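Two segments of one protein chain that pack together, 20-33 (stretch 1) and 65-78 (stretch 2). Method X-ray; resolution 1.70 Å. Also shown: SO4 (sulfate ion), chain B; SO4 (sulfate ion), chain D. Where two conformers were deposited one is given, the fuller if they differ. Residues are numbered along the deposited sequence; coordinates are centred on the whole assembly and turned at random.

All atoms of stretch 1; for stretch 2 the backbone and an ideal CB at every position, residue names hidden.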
ATOM      1  N   ASP A  20     -10.122  -2.965   4.279  1.00 17.72           N
ATOM      2  CA  ASP A  20     -11.123  -2.223   3.531  1.00 14.33           C
ATOM      3  C   ASP A  20     -10.301  -1.433   2.506  1.00 14.50           C
ATOM      4  O   ASP A  20      -9.580  -0.507   2.881  1.00 17.32           O
ATOM      5  CB  ASP A  20     -11.858  -1.290   4.509  1.00 18.62           C
ATOM      6  CG  ASP A  20     -12.845  -0.349   3.829  1.00 29.23           C
ATOM      7  OD1 ASP A  20     -13.792   0.105   4.503  1.00 38.93           O
ATOM      8  OD2 ASP A  20     -12.685  -0.043   2.643  1.00 26.39           O
ATOM      9  N   LEU A  21     -10.371  -1.815   1.232  1.00 15.84           N
ATOM     10  CA  LEU A  21      -9.535  -1.194   0.198  1.00 15.22           C
ATOM     11  C   LEU A  21      -9.829   0.292  -0.017  1.00 17.23           C
ATOM     12  O   LEU A  21      -8.916   1.055  -0.369  1.00 16.79           O
ATOM     13  CB  LEU A  21      -9.621  -1.945  -1.145  1.00 15.50           C
ATOM     14  CG  LEU A  21      -9.079  -3.378  -1.159  1.00 16.05           C
ATOM     15  CD1 LEU A  21      -9.176  -3.964  -2.570  1.00 18.70           C
ATOM     16  CD2 LEU A  21      -7.643  -3.414  -0.658  1.00 14.92           C
ATOM     17  N   ALA A  22     -11.079   0.706   0.187  1.00 16.38           N
ATOM     18  CA  ALA A  22     -11.402   2.126   0.128  1.00 17.22           C
ATOM     19  C   ALA A  22     -10.597   2.869   1.189  1.00 17.50           C
ATOM     20  O   ALA A  22     -10.049   3.944   0.928  1.00 17.19           O
ATOM     21  CB  ALA A  22     -12.907   2.363   0.300  1.00 19.85           C
ATOM     22  N   ASN A  23     -10.506   2.280   2.382  1.00 15.81           N
ATOM     23  CA  ASN A  23      -9.777   2.888   3.486  1.00 19.73           C
ATOM     24  C   ASN A  23      -8.270   2.871   3.239  1.00 17.80           C
ATOM     25  O   ASN A  23      -7.579   3.864   3.485  1.00 16.60           O
ATOM     26  CB  ASN A  23     -10.120   2.176   4.805  1.00 22.46           C
ATOM     27  CG  ASN A  23      -9.186   2.556   5.953  1.00 28.81           C
ATOM     28  OD1 ASN A  23      -8.463   1.712   6.493  1.00 32.71           O
ATOM     29  ND2 ASN A  23      -9.213   3.820   6.341  1.00 28.44           N
ATOM     30  N   ILE A  24      -7.752   1.743   2.768  1.00 13.62           N
ATOM     31  CA  ILE A  24      -6.331   1.659   2.473  1.00 12.13           C
ATOM     32  C   ILE A  24      -5.974   2.684   1.394  1.00 15.21           C
ATOM     33  O   ILE A  24      -4.948   3.348   1.479  1.00 14.70           O
ATOM     34  CB  ILE A  24      -5.906   0.257   2.007  1.00 12.07           C
ATOM     35  CG1 ILE A  24      -6.155  -0.773   3.110  1.00 12.60           C
ATOM     36  CG2 ILE A  24      -4.428   0.252   1.655  1.00 12.10           C
ATOM     37  CD1 ILE A  24      -5.410  -0.475   4.439  1.00 14.67           C
ATOM     38  N   ARG A  25      -6.847   2.838   0.401  1.00 11.83           N
ATOM     39  CA  ARG A  25      -6.603   3.820  -0.661  1.00 15.13           C
ATOM     40  C   ARG A  25      -6.407   5.225  -0.090  1.00 18.26           C
ATOM     41  O   ARG A  25      -5.470   5.934  -0.452  1.00 15.06           O
ATOM     42  CB  ARG A  25      -7.742   3.813  -1.688  1.00 14.05           C
ATOM     43  CG  ARG A  25      -7.511   4.762  -2.854  1.00 16.16           C
ATOM     44  CD  ARG A  25      -8.665   4.714  -3.846  1.00 13.75           C
ATOM     45  NE  ARG A  25      -8.528   5.754  -4.862  1.00 16.51           N
ATOM     46  CZ  ARG A  25      -9.517   6.166  -5.639  1.00 15.30           C
ATOM     47  NH1 ARG A  25     -10.729   5.638  -5.520  1.00 18.01           N
ATOM     48  NH2 ARG A  25      -9.301   7.136  -6.516  1.00 18.56           N
ATOM     49  N   THR A  26      -7.289   5.621   0.819  1.00 16.44           N
ATOM     50  CA  THR A  26      -7.219   6.935   1.443  1.00 16.33           C
ATOM     51  C   THR A  26      -5.947   7.072   2.288  1.00 16.10           C
ATOM     52  O   THR A  26      -5.229   8.065   2.193  1.00 21.15           O
ATOM     53  CB  THR A  26      -8.467   7.174   2.294  1.00 18.00           C
ATOM     54  OG1 THR A  26      -9.624   7.150   1.445  1.00 17.79           O
ATOM     55  CG2 THR A  26      -8.411   8.522   3.028  1.00 22.90           C
HETATM   56  N   MSE A  27      -5.705   6.061   3.123  0.56 15.71           N
HETATM   57  CA  MSE A  27      -4.523   6.009   3.985  0.56 17.97           C
HETATM   58  C   MSE A  27      -3.247   6.177   3.172  0.56 16.41           C
HETATM   59  O   MSE A  27      -2.380   6.983   3.516  0.56 18.88           O
HETATM   60  CB  MSE A  27      -4.450   4.660   4.714  0.56 16.22           C
HETATM   61  CG  MSE A  27      -5.696   4.282   5.482  0.56 19.29           C
HETATM   62 SE   MSE A  27      -5.293   4.034   7.362  0.56 34.98          SE
HETATM   63  CE  MSE A  27      -4.869   5.910   7.726  0.56 28.03           C
ATOM     64  N   PHE A  28      -3.144   5.398   2.098  1.00 15.71           N
ATOM     65  CA  PHE A  28      -1.942   5.348   1.275  1.00 13.72           C
ATOM     66  C   PHE A  28      -1.711   6.686   0.592  1.00 16.01           C
ATOM     67  O   PHE A  28      -0.582   7.136   0.490  1.00 17.57           O
ATOM     68  CB  PHE A  28      -2.008   4.225   0.255  1.00 14.75           C
ATOM     69  CG  PHE A  28      -0.708   3.983  -0.458  1.00 13.82           C
ATOM     70  CD1 PHE A  28       0.420   3.615   0.247  1.00 12.00           C
ATOM     71  CD2 PHE A  28      -0.618   4.129  -1.834  1.00  9.56           C
ATOM     72  CE1 PHE A  28       1.628   3.369  -0.406  1.00 12.69           C
ATOM     73  CE2 PHE A  28       0.579   3.882  -2.499  1.00 13.36           C
ATOM     74  CZ  PHE A  28       1.709   3.499  -1.782  1.00 12.14           C
ATOM     75  N   ARG A  29      -2.784   7.324   0.132  1.00 18.11           N
ATOM     76  CA  ARG A  29      -2.667   8.675  -0.419  1.00 18.36           C
ATOM     77  C   ARG A  29      -2.033   9.613   0.606  1.00 17.20           C
ATOM     78  O   ARG A  29      -1.114  10.368   0.295  1.00 19.87           O
ATOM     79  CB  ARG A  29      -4.039   9.217  -0.831  1.00 20.73           C
ATOM     80  CG  ARG A  29      -3.979  10.561  -1.536  1.00 19.43           C
ATOM     81  CD  ARG A  29      -5.384  11.089  -1.826  1.00 22.76           C
ATOM     82  NE  ARG A  29      -6.113  10.142  -2.656  1.00 26.80           N
ATOM     83  CZ  ARG A  29      -7.239   9.533  -2.299  1.00 24.75           C
ATOM     84  NH1 ARG A  29      -7.809   9.796  -1.135  1.00 27.42           N
ATOM     85  NH2 ARG A  29      -7.807   8.677  -3.132  1.00 26.34           N
ATOM     86  N   ASN A  30      -2.532   9.555   1.836  1.00 20.65           N
ATOM     87  CA  ASN A  30      -2.002  10.371   2.923  1.00 22.58           C
ATOM     88  C   ASN A  30      -0.560  10.006   3.276  1.00 20.25           C
ATOM     89  O   ASN A  30       0.241  10.883   3.610  1.00 23.92           O
ATOM     90  CB  ASN A  30      -2.884  10.236   4.158  1.00 27.78           C
ATOM     91  CG  ASN A  30      -4.261  10.816   3.951  1.00 37.13           C
ATOM     92  OD1 ASN A  30      -4.450  11.722   3.135  1.00 35.88           O
ATOM     93  ND2 ASN A  30      -5.236  10.302   4.698  1.00 41.29           N
HETATM   94  N   MSE A  31      -0.240   8.719   3.200  1.00 19.46           N
HETATM   95  CA  MSE A  31       1.125   8.246   3.452  1.00 17.91           C
HETATM   96  C   MSE A  31       2.086   8.884   2.462  1.00 17.48           C
HETATM   97  O   MSE A  31       3.161   9.365   2.838  1.00 22.12           O
HETATM   98  CB  MSE A  31       1.201   6.722   3.341  1.00 21.55           C
HETATM   99  CG  MSE A  31       2.614   6.156   3.432  1.00 23.49           C
HETATM  100 SE   MSE A  31       3.348   6.220   5.259  1.00 45.96          SE
HETATM  101  CE  MSE A  31       5.165   5.696   4.831  1.00 50.56           C
ATOM    102  N   LEU A  32       1.692   8.910   1.198  1.00 18.84           N
ATOM    103  CA  LEU A  32       2.535   9.505   0.169  1.00 18.56           C
ATOM    104  C   LEU A  32       2.711  10.996   0.385  1.00 21.14           C
ATOM    105  O   LEU A  32       3.694  11.574  -0.074  1.00 24.23           O
ATOM    106  CB  LEU A  32       1.974   9.233  -1.230  1.00 17.57           C
ATOM    107  CG  LEU A  32       1.878   7.769  -1.631  1.00 18.50           C
ATOM    108  CD1 LEU A  32       1.449   7.663  -3.076  1.00 23.26           C
ATOM    109  CD2 LEU A  32       3.227   7.082  -1.416  1.00 15.38           C
ATOM    110  N   ARG A  33       1.750  11.602   1.084  0.59 23.89           N
ATOM    111  CA  ARG A  33       1.790  13.015   1.450  0.59 29.66           C
ATOM    112  C   ARG A  33       2.621  13.232   2.708  0.59 30.10           C
ATOM    113  O   ARG A  33       2.895  14.369   3.096  0.59 32.86           O
ATOM    114  CB  ARG A  33       0.373  13.546   1.687  0.59 33.05           C
ATOM    115  CG  ARG A  33      -0.463  13.676   0.429  0.59 35.63           C
ATOM    116  CD  ARG A  33      -1.938  13.882   0.752  0.59 38.33           C
ATOM    117  NE  ARG A  33      -2.705  14.219  -0.445  0.59 39.85           N
ATOM    118  CZ  ARG A  33      -4.034  14.257  -0.504  0.59 34.43           C
ATOM    119  NH1 ARG A  33      -4.634  14.582  -1.641  0.59 31.18           N
ATOM    120  NH2 ARG A  33      -4.760  13.968   0.567  0.59 30.56           N
ATOM    121  N   UNK A  65       6.929   1.091  -7.405  1.00 11.91           N
ATOM    122  CA  UNK A  65       5.968   0.288  -6.652  1.00 11.02           C
ATOM    123  C   UNK A  65       4.884   1.163  -6.052  1.00  8.64           C
ATOM    124  O   UNK A  65       3.713   0.788  -6.058  1.00 10.61           O
ATOM    125  CB  UNK A  65       6.674  -0.503  -5.549  1.00 11.02           C
ATOM    126  N   UNK A  66       5.251   2.329  -5.528  1.00  9.26           N
ATOM    127  CA  UNK A  66       4.228   3.209  -4.964  1.00  9.48           C
ATOM    128  C   UNK A  66       3.250   3.661  -6.037  1.00  9.98           C
ATOM    129  O   UNK A  66       2.044   3.764  -5.786  1.00 11.82           O
ATOM    130  CB  UNK A  66       4.874   4.425  -4.296  1.00  9.48           C
ATOM    131  N   UNK A  67       3.763   3.948  -7.233  1.00 10.28           N
ATOM    132  CA  UNK A  67       2.896   4.347  -8.333  1.00 10.20           C
ATOM    133  C   UNK A  67       1.971   3.191  -8.698  1.00 12.12           C
ATOM    134  O   UNK A  67       0.760   3.375  -8.854  1.00  9.96           O
ATOM    135  CB  UNK A  67       3.720   4.785  -9.545  1.00 10.20           C
ATOM    136  N   UNK A  68       2.538   2.000  -8.854  1.00  8.98           N
ATOM    137  CA  UNK A  68       1.727   0.838  -9.227  1.00  9.45           C
ATOM    138  C   UNK A  68       0.679   0.535  -8.171  1.00  8.49           C
ATOM    139  O   UNK A  68      -0.437   0.161  -8.502  1.00  9.32           O
ATOM    140  CB  UNK A  68       2.616  -0.388  -9.444  1.00  9.45           C
ATOM    141  N   UNK A  69       1.024   0.692  -6.898  1.00  8.51           N
ATOM    142  CA  UNK A  69       0.046   0.420  -5.849  1.00  9.24           C
ATOM    143  C   UNK A  69      -1.075   1.455  -5.834  1.00  8.19           C
ATOM    144  O   UNK A  69      -2.259   1.112  -5.658  1.00 10.37           O
ATOM    145  CB  UNK A  69       0.736   0.382  -4.484  1.00  9.24           C
ATOM    146  N   UNK A  70      -0.736   2.726  -6.010  0.55 10.17           N
ATOM    147  CA  UNK A  70      -1.783   3.740  -6.067  0.55  7.04           C
ATOM    148  C   UNK A  70      -2.734   3.438  -7.230  0.55  8.81           C
ATOM    149  O   UNK A  70      -3.964   3.560  -7.096  0.55  8.30           O
ATOM    150  CB  UNK A  70      -1.175   5.136  -6.215  0.55  7.04           C
ATOM    151  N   UNK A  71      -2.170   3.048  -8.372  1.00  9.97           N
ATOM    152  CA  UNK A  71      -3.005   2.695  -9.522  1.00  9.59           C
ATOM    153  C   UNK A  71      -3.912   1.522  -9.203  1.00 10.32           C
ATOM    154  O   UNK A  71      -5.100   1.532  -9.548  1.00 10.88           O
ATOM    155  CB  UNK A  71      -2.134   2.365 -10.736  1.00  9.59           C
ATOM    156  N   UNK A  72      -3.345   0.500  -8.562  1.00  8.31           N
ATOM    157  CA  UNK A  72      -4.102  -0.709  -8.256  1.00  8.83           C
ATOM    158  C   UNK A  72      -5.217  -0.453  -7.244  1.00 12.09           C
ATOM    159  O   UNK A  72      -6.322  -0.989  -7.381  1.00 10.12           O
ATOM    160  CB  UNK A  72      -3.161  -1.793  -7.726  1.00  8.83           C
ATOM    161  N   UNK A  73      -4.923   0.331  -6.208  1.00  8.82           N
ATOM    162  CA  UNK A  73      -5.954   0.656  -5.225  1.00  5.78           C
ATOM    163  C   UNK A  73      -7.062   1.472  -5.842  1.00  8.61           C
ATOM    164  O   UNK A  73      -8.235   1.278  -5.532  1.00 11.51           O
ATOM    165  CB  UNK A  73      -5.350   1.413  -4.040  1.00  5.78           C
ATOM    166  N   UNK A  74      -6.708   2.410  -6.718  1.00  9.40           N
ATOM    167  CA  UNK A  74      -7.736   3.224  -7.367  1.00  9.15           C
ATOM    168  C   UNK A  74      -8.651   2.385  -8.254  1.00 12.69           C
ATOM    169  O   UNK A  74      -9.872   2.557  -8.238  1.00 12.34           O
ATOM    170  CB  UNK A  74      -7.084   4.331  -8.197  1.00  9.15           C
ATOM    171  N   UNK A  75      -8.059   1.470  -9.016  1.00 11.41           N
ATOM    172  CA  UNK A  75      -8.858   0.634  -9.912  1.00  9.40           C
ATOM    173  C   UNK A  75      -9.740  -0.314  -9.115  1.00 11.45           C
ATOM    174  O   UNK A  75     -10.908  -0.519  -9.462  1.00 13.50           O
ATOM    175  CB  UNK A  75      -7.955  -0.157 -10.860  1.00  9.40           C
ATOM    176  N   UNK A  76      -9.194  -0.876  -8.044  1.00  8.17           N
ATOM    177  CA  UNK A  76      -9.988  -1.782  -7.191  1.00  9.54           C
ATOM    178  C   UNK A  76     -11.135  -1.064  -6.490  1.00 17.10           C
ATOM    179  O   UNK A  76     -12.199  -1.648  -6.242  1.00 21.18           O
ATOM    180  CB  UNK A  76      -9.088  -2.442  -6.144  1.00  9.54           C
ATOM    181  N   UNK A  77     -10.920   0.202  -6.153  1.00 12.96           N
ATOM    182  CA  UNK A  77     -11.938   0.987  -5.443  1.00 15.68           C
ATOM    183  C   UNK A  77     -12.940   1.643  -6.399  1.00 25.93           C
ATOM    184  O   UNK A  77     -13.900   2.268  -5.967  1.00 28.64           O
ATOM    185  CB  UNK A  77     -11.264   2.063  -4.590  1.00 15.68           C
ATOM    186  N   UNK A  78     -12.711   1.492  -7.699  0.52 30.15           N
ATOM    187  CA  UNK A  78     -13.539   2.154  -8.698  0.52 33.09           C
ATOM    188  C   UNK A  78     -14.512   1.185  -9.361  0.52 37.29           C
ATOM    189  O   UNK A  78     -15.605   1.577  -9.776  0.52 40.68           O
ATOM    190  CB  UNK A  78     -12.656   2.813  -9.759  0.52 33.09           C
TER
HETATM  191  S   SO4 B   1      -5.883   8.633  -6.207  1.00 27.34           S
HETATM  192  O1  SO4 B   1      -4.614   8.240  -6.791  1.00 34.23           O
HETATM  193  O2  SO4 B   1      -6.453   7.527  -5.452  1.00 36.03           O
HETATM  194  O3  SO4 B   1      -5.638   9.757  -5.311  1.00 38.25           O
HETATM  195  O4  SO4 B   1      -6.800   9.008  -7.275  1.00 47.05           O
HETATM  196  S   SO4 D   4     -12.719   7.793  -7.543  1.00 69.60           S
HETATM  197  O1  SO4 D   4     -11.552   8.066  -8.383  1.00 63.96           O
HETATM  198  O2  SO4 D   4     -13.029   6.363  -7.572  1.00 65.35           O
HETATM  199  O3  SO4 D   4     -12.434   8.205  -6.170  1.00 72.94           O
HETATM  200  O4  SO4 D   4     -13.871   8.548  -8.033  1.00 72.50           O

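Position 65 points sideways, with nothing of stretch 1 within 5.5 Å of its ideal CB, so this contact sets no demand; it is Leu65. At 66 the ideal CB lies 4.1 Å from Phe28 CZ and 4.3 Å from Leu32 CD2, leaving little room, and a small apolar residue suits best. In Ala66 the carbonyl O meets the edge of the Phe28 ring, 3.6 Å from Phe28 CE2. Positions 67 and 68 point away, and many helix formers would do; they are Ile67 and Ala68.

Position 69 points toward stretch 1, its ideal CB 4.0 Å from Phe28 CE2. An aliphatic chain could cover the aromatic ring, so leucine or methionine would suit. Leu69, chi1 t and chi2 p, lays CD2 over one ring face, 3.9 Å from the centroid of Phe28, in a CH-pi contact.

Position 70 points sideways, its ideal CB 4.3 Å from Phe28 CE2; a sulfate bound by Arg25 and Arg29 lies within reach of a long chain. An apolar stem is favoured, and a positive end would suit the anion despite the arginines nearby. Arg70 fits: Leu32 CD1 lies over one guanidinium face, 3.8 Å from Arg70 NH2, and the chain B sulfate over the other. Arg70 NH1 lies 4.0 Å from Arg29 NE, like charges close together.

Positions 71 and 72 are out of reach, and hold Glu71 and Ala72. Position 73 points toward stretch 1, into a hollow formed by Leu21, Ile24, Arg25 and Phe28, which calls for a medium-sized aliphatic residue. Leu73 is the knob, its CD1 4.1 Å from both Ile24 CG2 and Phe28 CB.

At 74 the ideal CB is 3.9 Å from Arg25 NE and points sideways, so a flexible chain could cover that guanidinium. Arg74 places CG over one face of it, 3.6 Å from Arg25 NH2, before its end leads away. Position 75 points away, and stretch 1 sets no demand there; it is Arg75.

Position 76 points toward stretch 1, its ideal CB 3.9 Å from Leu21 CD1; a small apolar residue makes contact at once, as Ala76 does.

Position 77 also points toward stretch 1, its ideal CB 3.7 Å from Arg25 NH1. An acid is the clear choice, though a neutral acceptor could serve. Asp77 OD2 takes a salt-bridging hydrogen bond from Arg25 NH1 at 2.9 Å, and a water links OD2 to Ala22 O. Position 78 points sideways, and small polar residues would suit; Ser78 OG donates to Arg74 O at 2.5 Å.

Stretch 2, residues 65-78: LAIALREALRRADS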
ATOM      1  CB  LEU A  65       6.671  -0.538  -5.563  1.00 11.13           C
ATOM      2  CG  LEU A  65       5.736  -1.482  -4.796  1.00 10.96           C
ATOM      3  CD1 LEU A  65       5.106  -2.532  -5.739  1.00 14.38           C
ATOM      4  CD2 LEU A  65       6.515  -2.185  -3.677  1.00 11.50           C
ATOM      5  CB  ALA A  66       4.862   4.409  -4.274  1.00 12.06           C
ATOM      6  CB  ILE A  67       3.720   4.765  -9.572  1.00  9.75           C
ATOM      7  CG1 ILE A  67       4.480   6.049  -9.291  1.00 11.35           C
ATOM      8  CG2 ILE A  67       2.822   4.932 -10.795  1.00 10.08           C
ATOM      9  CD1 ILE A  67       5.525   6.406 -10.351  1.00 15.64           C
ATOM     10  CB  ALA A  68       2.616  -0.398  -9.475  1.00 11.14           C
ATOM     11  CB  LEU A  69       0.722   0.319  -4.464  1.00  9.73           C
ATOM     12  CG  LEU A  69      -0.262  -0.016  -3.335  1.00 10.12           C
ATOM     13  CD1 LEU A  69      -0.966  -1.347  -3.607  1.00 10.43           C
ATOM     14  CD2 LEU A  69       0.474  -0.080  -1.991  1.00 10.11           C
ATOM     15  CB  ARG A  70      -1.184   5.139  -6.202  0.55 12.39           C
ATOM     16  CG  ARG A  70      -2.140   6.225  -5.787  0.55 24.59           C
ATOM     17  CD  ARG A  70      -1.901   7.486  -6.587  0.55 25.40           C
ATOM     18  NE  ARG A  70      -1.457   8.628  -5.795  0.55 28.34           N
ATOM     19  CZ  ARG A  70      -1.910   8.959  -4.589  0.55 26.61           C
ATOM     20  NH1 ARG A  70      -2.845   8.232  -3.971  0.55 11.73           N
ATOM     21  NH2 ARG A  70      -1.405  10.034  -3.996  0.55 14.35           N
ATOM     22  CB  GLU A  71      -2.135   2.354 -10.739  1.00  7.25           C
ATOM     23  CG  GLU A  71      -1.411   3.573 -11.286  1.00  8.41           C
ATOM     24  CD  GLU A  71      -0.373   3.201 -12.335  1.00 11.43           C
ATOM     25  OE1 GLU A  71      -0.168   1.980 -12.562  1.00 16.70           O
ATOM     26  OE2 GLU A  71       0.225   4.133 -12.907  1.00 13.60           O
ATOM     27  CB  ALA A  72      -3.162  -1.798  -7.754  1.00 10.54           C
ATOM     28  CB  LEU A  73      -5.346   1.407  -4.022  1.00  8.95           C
ATOM     29  CG  LEU A  73      -4.463   0.528  -3.147  1.00  9.19           C
ATOM     30  CD1 LEU A  73      -3.645   1.417  -2.213  1.00 10.69           C
ATOM     31  CD2 LEU A  73      -5.299  -0.483  -2.350  1.00 12.77           C
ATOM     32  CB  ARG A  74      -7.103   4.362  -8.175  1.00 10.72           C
ATOM     33  CG  ARG A  74      -8.055   5.040  -9.151  1.00 10.80           C
ATOM     34  CD  ARG A  74      -7.385   6.239  -9.823  1.00 13.88           C
ATOM     35  NE  ARG A  74      -6.149   5.858 -10.505  1.00 16.24           N
ATOM     36  CZ  ARG A  74      -5.275   6.734 -10.989  1.00 24.75           C
ATOM     37  NH1 ARG A  74      -4.166   6.315 -11.590  1.00 21.18           N
ATOM     38  NH2 ARG A  74      -5.510   8.035 -10.857  1.00 28.40           N
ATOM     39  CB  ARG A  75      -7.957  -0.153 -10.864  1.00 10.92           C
ATOM     40  CG  ARG A  75      -8.745  -1.022 -11.850  1.00 15.24           C
ATOM     41  CD  ARG A  75      -7.883  -1.375 -13.062  1.00 16.77           C
ATOM     42  NE  ARG A  75      -7.575  -0.184 -13.857  1.00 13.96           N
ATOM     43  CZ  ARG A  75      -6.367   0.382 -13.942  1.00 13.99           C
ATOM     44  NH1 ARG A  75      -5.334  -0.123 -13.291  1.00 15.61           N
ATOM     45  NH2 ARG A  75      -6.206   1.475 -14.686  1.00 13.81           N
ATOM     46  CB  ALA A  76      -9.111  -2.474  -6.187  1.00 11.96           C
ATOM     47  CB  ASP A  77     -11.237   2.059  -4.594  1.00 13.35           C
ATOM     48  CG  ASP A  77     -12.181   2.820  -3.686  1.00 18.95           C
ATOM     49  OD1 ASP A  77     -13.134   2.211  -3.151  1.00 19.13           O
ATOM     50  OD2 ASP A  77     -11.964   4.043  -3.496  1.00 16.12           O
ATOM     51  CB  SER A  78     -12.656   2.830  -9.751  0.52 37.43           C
ATOM     52  OG  SER A  78     -11.852   3.842  -9.161  0.52 35.55           O
TER
HETATM   53  O   HOH W   1     -11.396   5.387  -1.051  1.00 21.57           O
HETATM   54  O   HOH W   2      -0.710  11.735  -2.077  1.00 25.77           O
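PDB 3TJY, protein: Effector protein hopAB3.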